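Local atomic coordinates of NikO protein (PDB entry 4FQD), a protein that catalyses an enolpyruvyl transfer essential in nikkomycin biosynthesis and, as a member of the MurA subfamily, is predicted to act on UDP-N-acetylglucosamine. Residues A[297-309]-A[327-340]. The protein carries 4 engineered substitutions. Numbering follows the deposited sequence.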
ATOM      1  N   LEU A 297      -2.802  15.003 -10.352  1.00  8.37           N
ATOM      2  CA  LEU A 297      -2.829  13.554 -10.500  1.00 11.57           C
ATOM      3  C   LEU A 297      -1.425  12.964 -10.425  1.00 10.34           C
ATOM      4  O   LEU A 297      -1.164  11.897 -10.977  1.00 12.51           O
ATOM      5  CB  LEU A 297      -3.487  13.168 -11.827  1.00 10.68           C
ATOM      6  CG  LEU A 297      -4.995  13.405 -11.934  1.00 11.81           C
ATOM      7  CD1 LEU A 297      -5.447  13.314 -13.382  1.00 11.24           C
ATOM      8  CD2 LEU A 297      -5.753  12.406 -11.070  1.00  9.76           C
ATOM      9  N   ALA A 298      -0.529  13.669  -9.740  1.00 11.18           N
ATOM     10  CA  ALA A 298       0.851  13.213  -9.551  1.00 15.78           C
ATOM     11  C   ALA A 298       1.000  11.792  -8.977  1.00 11.60           C
ATOM     12  O   ALA A 298       1.856  11.038  -9.440  1.00 15.92           O
ATOM     13  CB  ALA A 298       1.649  14.224  -8.720  1.00  8.03           C
ATOM     14  N   PRO A 299       0.186  11.424  -7.964  1.00 11.55           N
ATOM     15  CA  PRO A 299       0.266  10.030  -7.510  1.00  9.25           C
ATOM     16  C   PRO A 299      -0.130   9.045  -8.608  1.00 13.26           C
ATOM     17  O   PRO A 299       0.507   8.002  -8.754  1.00 12.79           O
ATOM     18  CB  PRO A 299      -0.753   9.977  -6.369  1.00 13.31           C
ATOM     19  CG  PRO A 299      -0.827  11.369  -5.868  1.00 11.18           C
ATOM     20  CD  PRO A 299      -0.680  12.231  -7.083  1.00  9.25           C
ATOM     21  N   GLU A 300      -1.169   9.382  -9.366  1.00 11.31           N
ATOM     22  CA  GLU A 300      -1.612   8.546 -10.476  1.00 10.74           C
ATOM     23  C   GLU A 300      -0.551   8.444 -11.567  1.00 14.03           C
ATOM     24  O   GLU A 300      -0.314   7.367 -12.115  1.00 14.16           O
ATOM     25  CB  GLU A 300      -2.918   9.081 -11.073  1.00  8.95           C
ATOM     26  CG  GLU A 300      -4.174   8.698 -10.304  1.00  9.57           C
ATOM     27  CD  GLU A 300      -4.419   9.573  -9.090  1.00 14.14           C
ATOM     28  OE1 GLU A 300      -3.596  10.473  -8.822  1.00 10.71           O
ATOM     29  OE2 GLU A 300      -5.443   9.361  -8.406  1.00 14.59           O
ATOM     30  N   PHE A 301       0.087   9.569 -11.879  1.00 11.90           N
ATOM     31  CA  PHE A 301       1.092   9.608 -12.937  1.00 13.95           C
ATOM     32  C   PHE A 301       2.390   8.908 -12.547  1.00 12.28           C
ATOM     33  O   PHE A 301       3.120   8.416 -13.408  1.00 10.24           O
ATOM     34  CB  PHE A 301       1.362  11.049 -13.378  1.00  9.67           C
ATOM     35  CG  PHE A 301       0.466  11.516 -14.487  1.00 16.01           C
ATOM     36  CD1 PHE A 301      -0.847  11.878 -14.229  1.00 10.00           C
ATOM     37  CD2 PHE A 301       0.931  11.584 -15.790  1.00 12.89           C
ATOM     38  CE1 PHE A 301      -1.676  12.303 -15.249  1.00 11.08           C
ATOM     39  CE2 PHE A 301       0.107  12.010 -16.814  1.00 14.73           C
ATOM     40  CZ  PHE A 301      -1.198  12.370 -16.543  1.00 17.49           C
ATOM     41  N   ASP A 302       2.675   8.862 -11.251  1.00 14.17           N
ATOM     42  CA  ASP A 302       3.832   8.124 -10.765  1.00 12.65           C
ATOM     43  C   ASP A 302       3.608   6.633 -10.984  1.00 14.56           C
ATOM     44  O   ASP A 302       4.541   5.892 -11.292  1.00 14.84           O
ATOM     45  CB  ASP A 302       4.085   8.414  -9.286  1.00 13.65           C
ATOM     46  CG  ASP A 302       5.211   7.578  -8.714  1.00 19.54           C
ATOM     47  OD1 ASP A 302       6.374   7.788  -9.119  1.00 28.06           O
ATOM     48  OD2 ASP A 302       4.937   6.711  -7.857  1.00 19.74           O
ATOM     49  N   LEU A 303       2.360   6.203 -10.829  1.00 10.23           N
ATOM     50  CA  LEU A 303       1.988   4.818 -11.092  1.00 13.36           C
ATOM     51  C   LEU A 303       2.073   4.504 -12.579  1.00 13.09           C
ATOM     52  O   LEU A 303       2.596   3.462 -12.969  1.00 11.13           O
ATOM     53  CB  LEU A 303       0.580   4.533 -10.577  1.00  8.39           C
ATOM     54  CG  LEU A 303       0.426   4.403  -9.063  1.00 13.86           C
ATOM     55  CD1 LEU A 303      -1.030   4.183  -8.703  1.00 11.63           C
ATOM     56  CD2 LEU A 303       1.288   3.267  -8.538  1.00  8.80           C
ATOM     57  N   LEU A 304       1.556   5.413 -13.401  1.00  9.66           N
ATOM     58  CA  LEU A 304       1.581   5.251 -14.852  1.00 14.85           C
ATOM     59  C   LEU A 304       3.007   5.106 -15.369  1.00 15.58           C
ATOM     60  O   LEU A 304       3.275   4.299 -16.260  1.00 15.23           O
ATOM     61  CB  LEU A 304       0.895   6.433 -15.540  1.00 11.84           C
ATOM     62  CG  LEU A 304      -0.615   6.573 -15.327  1.00 14.68           C
ATOM     63  CD1 LEU A 304      -1.150   7.775 -16.090  1.00 14.46           C
ATOM     64  CD2 LEU A 304      -1.344   5.301 -15.739  1.00 10.09           C
ATOM     65  N   ASP A 305       3.918   5.890 -14.802  1.00 11.60           N
ATOM     66  CA  ASP A 305       5.323   5.827 -15.183  1.00 16.02           C
ATOM     67  C   ASP A 305       5.936   4.498 -14.755  1.00 15.56           C
ATOM     68  O   ASP A 305       6.779   3.937 -15.455  1.00 17.72           O
ATOM     69  CB  ASP A 305       6.102   6.987 -14.561  1.00 12.06           C
ATOM     70  CG  ASP A 305       7.578   6.949 -14.909  1.00 31.66           C
ATOM     71  OD1 ASP A 305       7.912   6.578 -16.055  1.00 38.01           O
ATOM     72  OD2 ASP A 305       8.407   7.285 -14.037  1.00 37.54           O
ATOM     73  N   ARG A 306       5.508   3.999 -13.601  1.00 13.52           N
ATOM     74  CA  ARG A 306       6.013   2.735 -13.081  1.00 15.75           C
ATOM     75  C   ARG A 306       5.471   1.544 -13.868  1.00 17.02           C
ATOM     76  O   ARG A 306       6.128   0.507 -13.969  1.00 17.14           O
ATOM     77  CB  ARG A 306       5.678   2.596 -11.593  1.00 16.33           C
ATOM     78  CG  ARG A 306       6.605   3.387 -10.679  1.00 18.15           C
ATOM     79  CD  ARG A 306       5.926   3.754  -9.367  1.00 14.23           C
ATOM     80  NE  ARG A 306       5.403   2.590  -8.661  1.00 15.80           N
ATOM     81  CZ  ARG A 306       4.631   2.661  -7.581  1.00 13.42           C
ATOM     82  NH1 ARG A 306       4.292   3.843  -7.085  1.00 17.06           N
ATOM     83  NH2 ARG A 306       4.196   1.552  -6.998  1.00 11.03           N
ATOM     84  N   MET A 307       4.276   1.700 -14.429  1.00 13.07           N
ATOM     85  CA  MET A 307       3.668   0.639 -15.225  1.00 14.94           C
ATOM     86  C   MET A 307       4.226   0.619 -16.645  1.00 14.03           C
ATOM     87  O   MET A 307       4.107  -0.378 -17.353  1.00 15.26           O
ATOM     88  CB  MET A 307       2.144   0.785 -15.257  1.00 11.33           C
ATOM     89  CG  MET A 307       1.486   0.686 -13.891  1.00 15.79           C
ATOM     90  SD  MET A 307      -0.315   0.748 -13.958  1.00 16.03           S
ATOM     91  CE  MET A 307      -0.688  -0.910 -14.525  1.00 19.25           C
ATOM     92  N   GLY A 308       4.839   1.726 -17.052  1.00 16.78           N
ATOM     93  CA  GLY A 308       5.407   1.833 -18.383  1.00 14.27           C
ATOM     94  C   GLY A 308       4.494   2.568 -19.346  1.00 16.01           C
ATOM     95  O   GLY A 308       4.690   2.520 -20.561  1.00 13.84           O
ATOM     96  N   VAL A 309       3.490   3.248 -18.800  1.00 16.02           N
ATOM     97  CA  VAL A 309       2.549   4.014 -19.608  1.00 18.23           C
ATOM     98  C   VAL A 309       3.143   5.357 -20.023  1.00 17.43           C
ATOM     99  O   VAL A 309       3.585   6.136 -19.179  1.00 22.35           O
ATOM    100  CB  VAL A 309       1.224   4.252 -18.854  1.00 18.51           C
ATOM    101  CG1 VAL A 309       0.370   5.282 -19.579  1.00 12.04           C
ATOM    102  CG2 VAL A 309       0.467   2.942 -18.679  1.00 17.28           C
ATOM    103  N   LEU A 327       2.648  -4.066 -19.856  1.00 15.30           N
ATOM    104  CA  LEU A 327       2.942  -3.134 -18.776  1.00 14.39           C
ATOM    105  C   LEU A 327       3.611  -3.831 -17.596  1.00 14.91           C
ATOM    106  O   LEU A 327       3.757  -5.054 -17.581  1.00 13.77           O
ATOM    107  CB  LEU A 327       1.663  -2.436 -18.311  1.00 11.90           C
ATOM    108  CG  LEU A 327       0.978  -1.521 -19.327  1.00 19.14           C
ATOM    109  CD1 LEU A 327      -0.294  -0.925 -18.743  1.00  9.16           C
ATOM    110  CD2 LEU A 327       1.928  -0.424 -19.786  1.00 16.32           C
ATOM    111  N   ARG A 328       4.022  -3.040 -16.611  1.00 13.78           N
ATOM    112  CA  ARG A 328       4.607  -3.573 -15.388  1.00 17.79           C
ATOM    113  C   ARG A 328       3.625  -3.451 -14.229  1.00 15.87           C
ATOM    114  O   ARG A 328       2.923  -2.447 -14.109  1.00 11.24           O
ATOM    115  CB  ARG A 328       5.914  -2.852 -15.056  1.00 16.72           C
ATOM    116  CG  ARG A 328       7.112  -3.337 -15.858  1.00 23.30           C
ATOM    117  CD  ARG A 328       7.744  -2.207 -16.650  1.00 37.27           C
ATOM    118  NE  ARG A 328       8.010  -1.037 -15.818  1.00 46.63           N
ATOM    119  CZ  ARG A 328       8.563   0.085 -16.266  1.00 40.83           C
ATOM    120  NH1 ARG A 328       8.766   1.103 -15.440  1.00 35.63           N
ATOM    121  NH2 ARG A 328       8.914   0.192 -17.540  1.00 41.50           N
ATOM    122  N   PRO A 329       3.570  -4.480 -13.372  1.00 17.87           N
ATOM    123  CA  PRO A 329       2.648  -4.491 -12.232  1.00  9.78           C
ATOM    124  C   PRO A 329       3.082  -3.519 -11.140  1.00 14.10           C
ATOM    125  O   PRO A 329       4.267  -3.207 -11.021  1.00 12.55           O
ATOM    126  CB  PRO A 329       2.743  -5.931 -11.725  1.00 11.25           C
ATOM    127  CG  PRO A 329       4.112  -6.365 -12.111  1.00 13.35           C
ATOM    128  CD  PRO A 329       4.389  -5.704 -13.431  1.00 11.60           C
ATOM    129  N   VAL A 330       2.119  -3.048 -10.355  1.00 15.80           N
ATOM    130  CA  VAL A 330       2.396  -2.125  -9.262  1.00 13.18           C
ATOM    131  C   VAL A 330       1.575  -2.475  -8.027  1.00 13.34           C
ATOM    132  O   VAL A 330       0.508  -3.080  -8.131  1.00 11.76           O
ATOM    133  CB  VAL A 330       2.071  -0.668  -9.655  1.00 12.67           C
ATOM    134  CG1 VAL A 330       3.096  -0.131 -10.646  1.00 12.63           C
ATOM    135  CG2 VAL A 330       0.663  -0.574 -10.222  1.00 10.36           C
ATOM    136  N   GLU A 331       2.083  -2.101  -6.858  1.00 12.96           N
ATOM    137  CA  GLU A 331       1.295  -2.170  -5.636  1.00 14.84           C
ATOM    138  C   GLU A 331       1.208  -0.775  -5.026  1.00 14.61           C
ATOM    139  O   GLU A 331       2.208  -0.060  -4.936  1.00 15.96           O
ATOM    140  CB  GLU A 331       1.863  -3.201  -4.647  1.00 11.47           C
ATOM    141  CG  GLU A 331       3.118  -2.785  -3.894  1.00 16.91           C
ATOM    142  CD  GLU A 331       2.818  -2.043  -2.599  1.00 20.23           C
ATOM    143  OE1 GLU A 331       3.778  -1.587  -1.945  1.00 19.71           O
ATOM    144  OE2 GLU A 331       1.629  -1.917  -2.233  1.00 15.83           O
ATOM    145  N   PHE A 332       0.005  -0.379  -4.630  1.00 11.85           N
ATOM    146  CA  PHE A 332      -0.205   0.959  -4.096  1.00 12.13           C
ATOM    147  C   PHE A 332      -1.458   1.032  -3.238  1.00  9.99           C
ATOM    148  O   PHE A 332      -2.229   0.076  -3.155  1.00 10.34           O
ATOM    149  CB  PHE A 332      -0.295   1.982  -5.231  1.00  9.85           C
ATOM    150  CG  PHE A 332      -1.503   1.812  -6.108  1.00  9.61           C
ATOM    151  CD1 PHE A 332      -1.480   0.935  -7.179  1.00  8.01           C
ATOM    152  CD2 PHE A 332      -2.662   2.531  -5.862  1.00  7.38           C
ATOM    153  CE1 PHE A 332      -2.589   0.775  -7.987  1.00  8.22           C
ATOM    154  CE2 PHE A 332      -3.774   2.375  -6.665  1.00  9.31           C
ATOM    155  CZ  PHE A 332      -3.737   1.496  -7.730  1.00 11.98           C
ATOM    156  N   THR A 333      -1.656   2.183  -2.608  1.00  9.64           N
ATOM    157  CA  THR A 333      -2.815   2.397  -1.759  1.00 11.16           C
ATOM    158  C   THR A 333      -3.538   3.679  -2.149  1.00 11.51           C
ATOM    159  O   THR A 333      -2.956   4.762  -2.123  1.00 13.53           O
ATOM    160  CB  THR A 333      -2.413   2.481  -0.275  1.00 13.68           C
ATOM    161  OG1 THR A 333      -1.804   1.248   0.128  1.00 13.49           O
ATOM    162  CG2 THR A 333      -3.631   2.744   0.591  1.00 11.34           C
ATOM    163  N   ALA A 334      -4.806   3.550  -2.522  1.00 12.04           N
ATOM    164  CA  ALA A 334      -5.631   4.716  -2.805  1.00 10.40           C
ATOM    165  C   ALA A 334      -5.941   5.441  -1.500  1.00 13.18           C
ATOM    166  O   ALA A 334      -6.617   4.899  -0.627  1.00 11.82           O
ATOM    167  CB  ALA A 334      -6.914   4.304  -3.506  1.00 10.99           C
ATOM    168  N   MET A 335      -5.439   6.664  -1.371  1.00 13.10           N
ATOM    169  CA  MET A 335      -5.592   7.419  -0.132  1.00 12.53           C
ATOM    170  C   MET A 335      -5.892   8.893  -0.392  1.00 13.59           C
ATOM    171  O   MET A 335      -5.778   9.373  -1.520  1.00 12.53           O
ATOM    172  CB  MET A 335      -4.338   7.277   0.731  1.00 11.77           C
ATOM    173  CG  MET A 335      -3.059   7.680   0.021  1.00 12.42           C
ATOM    174  SD  MET A 335      -1.579   7.374   0.999  1.00 20.42           S
ATOM    175  CE  MET A 335      -0.325   8.081  -0.067  1.00 13.28           C
ATOM    176  N   SER A 336      -6.275   9.603   0.666  1.00  9.98           N
ATOM    177  CA  SER A 336      -6.670  11.003   0.565  1.00 11.64           C
ATOM    178  C   SER A 336      -5.539  11.894   0.055  1.00 12.98           C
ATOM    179  O   SER A 336      -5.754  12.760  -0.793  1.00  8.70           O
ATOM    180  CB  SER A 336      -7.170  11.513   1.918  1.00 15.05           C
ATOM    181  OG  SER A 336      -8.280  10.756   2.370  1.00 13.35           O
ATOM    182  N   ARG A 337      -4.335  11.679   0.575  1.00 11.05           N
ATOM    183  CA  ARG A 337      -3.172  12.433   0.124  1.00  9.34           C
ATOM    184  C   ARG A 337      -2.338  11.615  -0.855  1.00 12.86           C
ATOM    185  O   ARG A 337      -1.112  11.713  -0.879  1.00 16.06           O
ATOM    186  CB  ARG A 337      -2.322  12.883   1.311  1.00 13.48           C
ATOM    187  CG  ARG A 337      -3.032  13.853   2.235  1.00  9.38           C
ATOM    188  CD  ARG A 337      -2.050  14.570   3.138  1.00 14.12           C
ATOM    189  NE  ARG A 337      -2.693  15.637   3.897  1.00 17.53           N
ATOM    190  CZ  ARG A 337      -2.036  16.564   4.582  1.00 17.05           C
ATOM    191  NH1 ARG A 337      -0.710  16.560   4.603  1.00  9.30           N
ATOM    192  NH2 ARG A 337      -2.704  17.500   5.244  1.00 14.58           N
ATOM    193  N   GLY A 338      -3.017  10.808  -1.662  1.00 15.94           N
ATOM    194  CA  GLY A 338      -2.358  10.003  -2.672  1.00 10.03           C
ATOM    195  C   GLY A 338      -3.260   9.759  -3.865  1.00 11.50           C
ATOM    196  O   GLY A 338      -3.943  10.669  -4.334  1.00 15.77           O
ATOM    197  N   VAL A 339      -3.263   8.523  -4.352  1.00 11.11           N
ATOM    198  CA  VAL A 339      -4.084   8.146  -5.495  1.00 12.68           C
ATOM    199  C   VAL A 339      -5.569   8.232  -5.156  1.00 13.77           C
ATOM    200  O   VAL A 339      -6.003   7.745  -4.112  1.00 12.39           O
ATOM    201  CB  VAL A 339      -3.757   6.717  -5.968  1.00 12.55           C
ATOM    202  CG1 VAL A 339      -4.619   6.338  -7.163  1.00 12.59           C
ATOM    203  CG2 VAL A 339      -2.284   6.604  -6.312  1.00 15.63           C
ATOM    204  N   PHE A 340      -6.339   8.858  -6.042  1.00 14.98           N
ATOM    205  CA  PHE A 340      -7.783   8.963  -5.868  1.00 12.68           C
ATOM    206  C   PHE A 340      -8.441   7.591  -5.815  1.00 14.55           C
ATOM    207  O   PHE A 340      -7.948   6.627  -6.400  1.00 15.23           O
ATOM    208  CB  PHE A 340      -8.407   9.781  -6.999  1.00 14.24           C
ATOM    209  CG  PHE A 340      -8.356  11.262  -6.777  1.00 15.98           C
ATOM    210  CD1 PHE A 340      -9.198  11.865  -5.857  1.00 12.46           C
ATOM    211  CD2 PHE A 340      -7.479  12.055  -7.500  1.00 15.14           C
ATOM    212  CE1 PHE A 340      -9.158  13.229  -5.653  1.00 15.86           C
ATOM    213  CE2 PHE A 340      -7.436  13.420  -7.299  1.00 17.47           C
ATOM    214  CZ  PHE A 340      -8.278  14.009  -6.376  1.00 17.42           C
TER
HETATM  215  O   HOH W   1       4.724  -1.326  -7.434  1.00 19.76           O
HETATM  216  O   HOH W   2       6.688  -1.191 -11.894  1.00 24.14           O
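Met-307 and Arg-328 bring the two backbones together at one end of the contact, their CA atoms 4.3 Å apart, and Pro-299 and Val-339 do so at the other. Between these points the helix runs over Val-330, Glu-331 and Phe-332; the chain then swings away through the type I turn 335-338 and comes back at Gly-338. The helix closes in a Schellman motif with Gly-308 at positive phi, and Met-307 O there accepts Arg-328 N at 2.8 Å. The guanidinium of Arg-328 folds back over this end, one face against Gly-308. At the helix start, Glu-300 OE2 takes Phe-340 N at 2.6 Å on its syn side, 28° out of the carboxylate plane. The bend at chi2 (81°) turns the carboxylate toward that amide, and Ser-343 OG grips the same oxygen.

Leu-303 leads the apolar packing between the ends. Its CD1 stands almost on the normal of the Phe-332 ring, 3.5 Å from its centroid, a CH-pi contact, and also meets Val-339 CG2, which leans on Pro-299 CB. Farther along, Met-307 CG rests on Val-330 CG1 (3.7 Å). Arg-306 forms the polar flank, reaching past Val-330; an in-plane salt bridge from NH1 to Asp-302 OD2 (3.0 Å) steadies its guanidinium, whose NH2 gives a weak bond to Glu-331 O and shares a water with Glu-331 N.

In this inverse alpha/beta barrel of the EPSP synthase family, helix 298-307 packs against helices 265-278 and 344-351, Leu-347 touching both Leu-303 and Phe-332. Strand 331-334 pairs in parallel with 356-362 at its sheet's border within the chain, where Glu-331 OE1 accepts Thr-333 N of the second subunit.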